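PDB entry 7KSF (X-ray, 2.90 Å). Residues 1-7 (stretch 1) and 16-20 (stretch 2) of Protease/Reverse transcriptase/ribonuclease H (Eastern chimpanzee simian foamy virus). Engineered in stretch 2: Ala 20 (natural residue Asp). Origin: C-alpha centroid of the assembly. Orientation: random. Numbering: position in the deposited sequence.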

# COMPACT_ATOMS: atom_id res chain seq x y z
N GLN A 1 -28.24 7.71 -2.84
CA GLN A 1 -27.29 7.74 -3.94
C GLN A 1 -26.59 9.09 -4.02
O GLN A 1 -26.03 9.57 -3.03
CB GLN A 1 -27.99 7.44 -5.27
CG GLN A 1 -28.62 6.06 -5.36
CD GLN A 1 -29.31 5.82 -6.69
OE1 GLN A 1 -29.77 4.72 -6.97
NE2 GLN A 1 -29.39 6.87 -7.51
N LEU A 2 -26.63 9.70 -5.21
CA LEU A 2 -26.04 11.01 -5.43
C LEU A 2 -26.89 12.15 -4.90
O LEU A 2 -26.44 13.30 -4.90
CB LEU A 2 -25.79 11.22 -6.93
CG LEU A 2 -25.03 10.11 -7.63
CD1 LEU A 2 -25.10 10.30 -9.14
CD2 LEU A 2 -23.58 10.07 -7.16
N LEU A 3 -28.11 11.87 -4.46
CA LEU A 3 -29.00 12.89 -3.93
C LEU A 3 -28.92 12.91 -2.41
O LEU A 3 -28.89 11.86 -1.76
CB LEU A 3 -30.44 12.66 -4.38
CG LEU A 3 -30.61 12.53 -5.89
CD1 LEU A 3 -32.08 12.46 -6.27
CD2 LEU A 3 -29.92 13.68 -6.62
N GLN A 4 -28.87 14.11 -1.85
CA GLN A 4 -28.73 14.26 -0.41
C GLN A 4 -29.97 13.71 0.29
O GLN A 4 -31.10 14.06 -0.08
CB GLN A 4 -28.53 15.73 -0.05
CG GLN A 4 -28.22 15.97 1.42
CD GLN A 4 -27.72 17.37 1.68
OE1 GLN A 4 -27.14 17.66 2.72
NE2 GLN A 4 -27.94 18.26 0.72
N PRO A 5 -29.81 12.85 1.29
CA PRO A 5 -30.97 12.37 2.04
C PRO A 5 -31.61 13.49 2.82
O PRO A 5 -30.96 14.46 3.22
CB PRO A 5 -30.37 11.31 2.97
CG PRO A 5 -28.95 11.70 3.12
CD PRO A 5 -28.54 12.29 1.80
N LEU A 6 -32.92 13.35 3.05
CA LEU A 6 -33.72 14.39 3.66
C LEU A 6 -34.28 13.90 4.99
O LEU A 6 -34.91 12.84 5.03
CB LEU A 6 -34.86 14.80 2.73
CG LEU A 6 -34.40 14.99 1.28
CD1 LEU A 6 -35.57 14.85 0.32
CD2 LEU A 6 -33.73 16.34 1.11
N PRO A 7 -34.07 14.63 6.08
CA PRO A 7 -34.61 14.19 7.37
C PRO A 7 -36.13 14.22 7.37
O PRO A 7 -36.75 15.17 6.88
CB PRO A 7 -34.02 15.19 8.37
CG PRO A 7 -33.75 16.41 7.56
CD PRO A 7 -33.35 15.91 6.19
N LEU A 16 -35.35 8.88 6.97
CA LEU A 16 -34.79 9.62 5.85
C LEU A 16 -35.60 9.34 4.60
O LEU A 16 -36.06 8.22 4.38
CB LEU A 16 -33.32 9.25 5.62
CG LEU A 16 -32.36 9.48 6.78
CD1 LEU A 16 -30.96 9.10 6.35
CD2 LEU A 16 -32.40 10.93 7.25
N ALA A 17 -35.77 10.37 3.78
CA ALA A 17 -36.47 10.26 2.51
C ALA A 17 -35.50 10.57 1.38
O ALA A 17 -34.57 11.37 1.54
CB ALA A 17 -37.67 11.21 2.45
N HIS A 18 -35.72 9.93 0.23
CA HIS A 18 -34.86 10.12 -0.94
C HIS A 18 -35.73 10.50 -2.13
O HIS A 18 -36.63 9.74 -2.51
CB HIS A 18 -34.05 8.86 -1.24
CG HIS A 18 -32.90 8.64 -0.31
ND1 HIS A 18 -33.06 8.20 0.99
CD2 HIS A 18 -31.57 8.83 -0.48
CE1 HIS A 18 -31.88 8.11 1.57
NE2 HIS A 18 -30.95 8.48 0.70
N TRP A 19 -35.46 11.67 -2.70
CA TRP A 19 -36.17 12.14 -3.88
C TRP A 19 -35.97 11.17 -5.03
O TRP A 19 -34.84 10.96 -5.49
CB TRP A 19 -35.66 13.53 -4.24
CG TRP A 19 -36.59 14.37 -5.06
CD1 TRP A 19 -37.58 15.19 -4.60
CD2 TRP A 19 -36.60 14.50 -6.49
NE1 TRP A 19 -38.21 15.81 -5.65
CE2 TRP A 19 -37.63 15.41 -6.82
CE3 TRP A 19 -35.84 13.93 -7.52
CZ2 TRP A 19 -37.92 15.76 -8.14
CZ3 TRP A 19 -36.13 14.28 -8.83
CH2 TRP A 19 -37.16 15.18 -9.13
N ALA A 20 -37.06 10.57 -5.50
CA ALA A 20 -37.01 9.61 -6.59
C ALA A 20 -37.38 10.29 -7.90
O ALA A 20 -38.08 11.30 -7.92
CB ALA A 20 -37.94 8.43 -6.34

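The two strands are joined by a single reciprocal pair of backbone hydrogen bonds, set between two prolines of stretch 1 that have no N-H to give. Leu 6 N donates to Ala 17 O at 3.0 Å, with an N-H...O angle of 152°, and Ala 17 N donates to Leu 6 O at 2.9 Å and 164°. Pro 5 and Pro 7 flank this antiparallel pair and have no amide hydrogen to offer; on stretch 1, Leu 6 supplies the only one used between the stretches. Leu 6 O also receives a CA-H...O contact from Leu 16 CA, at 3.3 Å and 142° at the hydrogen, so one carbonyl oxygen meets two neighbouring residues of stretch 2.

The register then continues to Pro 7 and Leu 16, a non-hydrogen-bonded antiparallel pair whose CA atoms lie 4.8 Å apart; no amide hydrogen is required of proline at such a position. In the hydrogen-bonded pair, Leu 6 CA and Ala 17 CA are 5.1 Å apart. Side chains alternate along the ladder: those of Leu 6 and Ala 17 lie on one face of the sheet, those of Pro 7 and Leu 16 on the other. Ala 17 is buried, and its single methyl takes up little room beside the branched side chain of Leu 6. Leu 6 adopts the m, t rotamer and has the largest area covered by the other stretch, 78 Å²; its CD1 lies 4.4 Å from Trp 19 N.

Leu 16, also m, t, sets its two methyls against different prolines. Leu 16 CD1 makes an apolar contact with Pro 5 CB at 4.1 Å, while Leu 16 CD2 approaches Pro 7 CA at 3.9 Å. The rigid, apolar ring of Pro 5 also serves His 18. With chi1 at -76° and chi2 at 75°, the imidazole comes nearer stretch 1 than the sideways CA-to-CB bond alone would suggest. Pro 5 CA lies over one face of the imidazole ring, and Pro 5 CB comes within 3.7 Å of His 18 NE2, a packing contact made by aliphatic carbon. At the same ring, His 18 CD2 is 4.2 Å from both Leu 3 O and Gln 1 N, in oblique approaches.

Beyond the paired residues, Leu 3 reaches across to Trp 19. Its CA-to-CB bond points toward stretch 2, and the m, t rotamer places Leu 3 CD1 3.2 Å from Trp 19 O, a close approach of a methyl to a backbone oxygen. Leu 3 CD1 also lies 4.2 Å from Trp 19 CE3, meeting the indole obliquely. The Trp 19 CA-to-CB bond points toward stretch 1, but the end of the side chain leads away. Leu 2 makes no contact across the stretches, and neither does Ala 20, an engineered replacement for the natural Asp. Altogether 440 Å² is buried, counting both sides, with the backbone pairing setting the register and side-chain packing widening the contact beyond it.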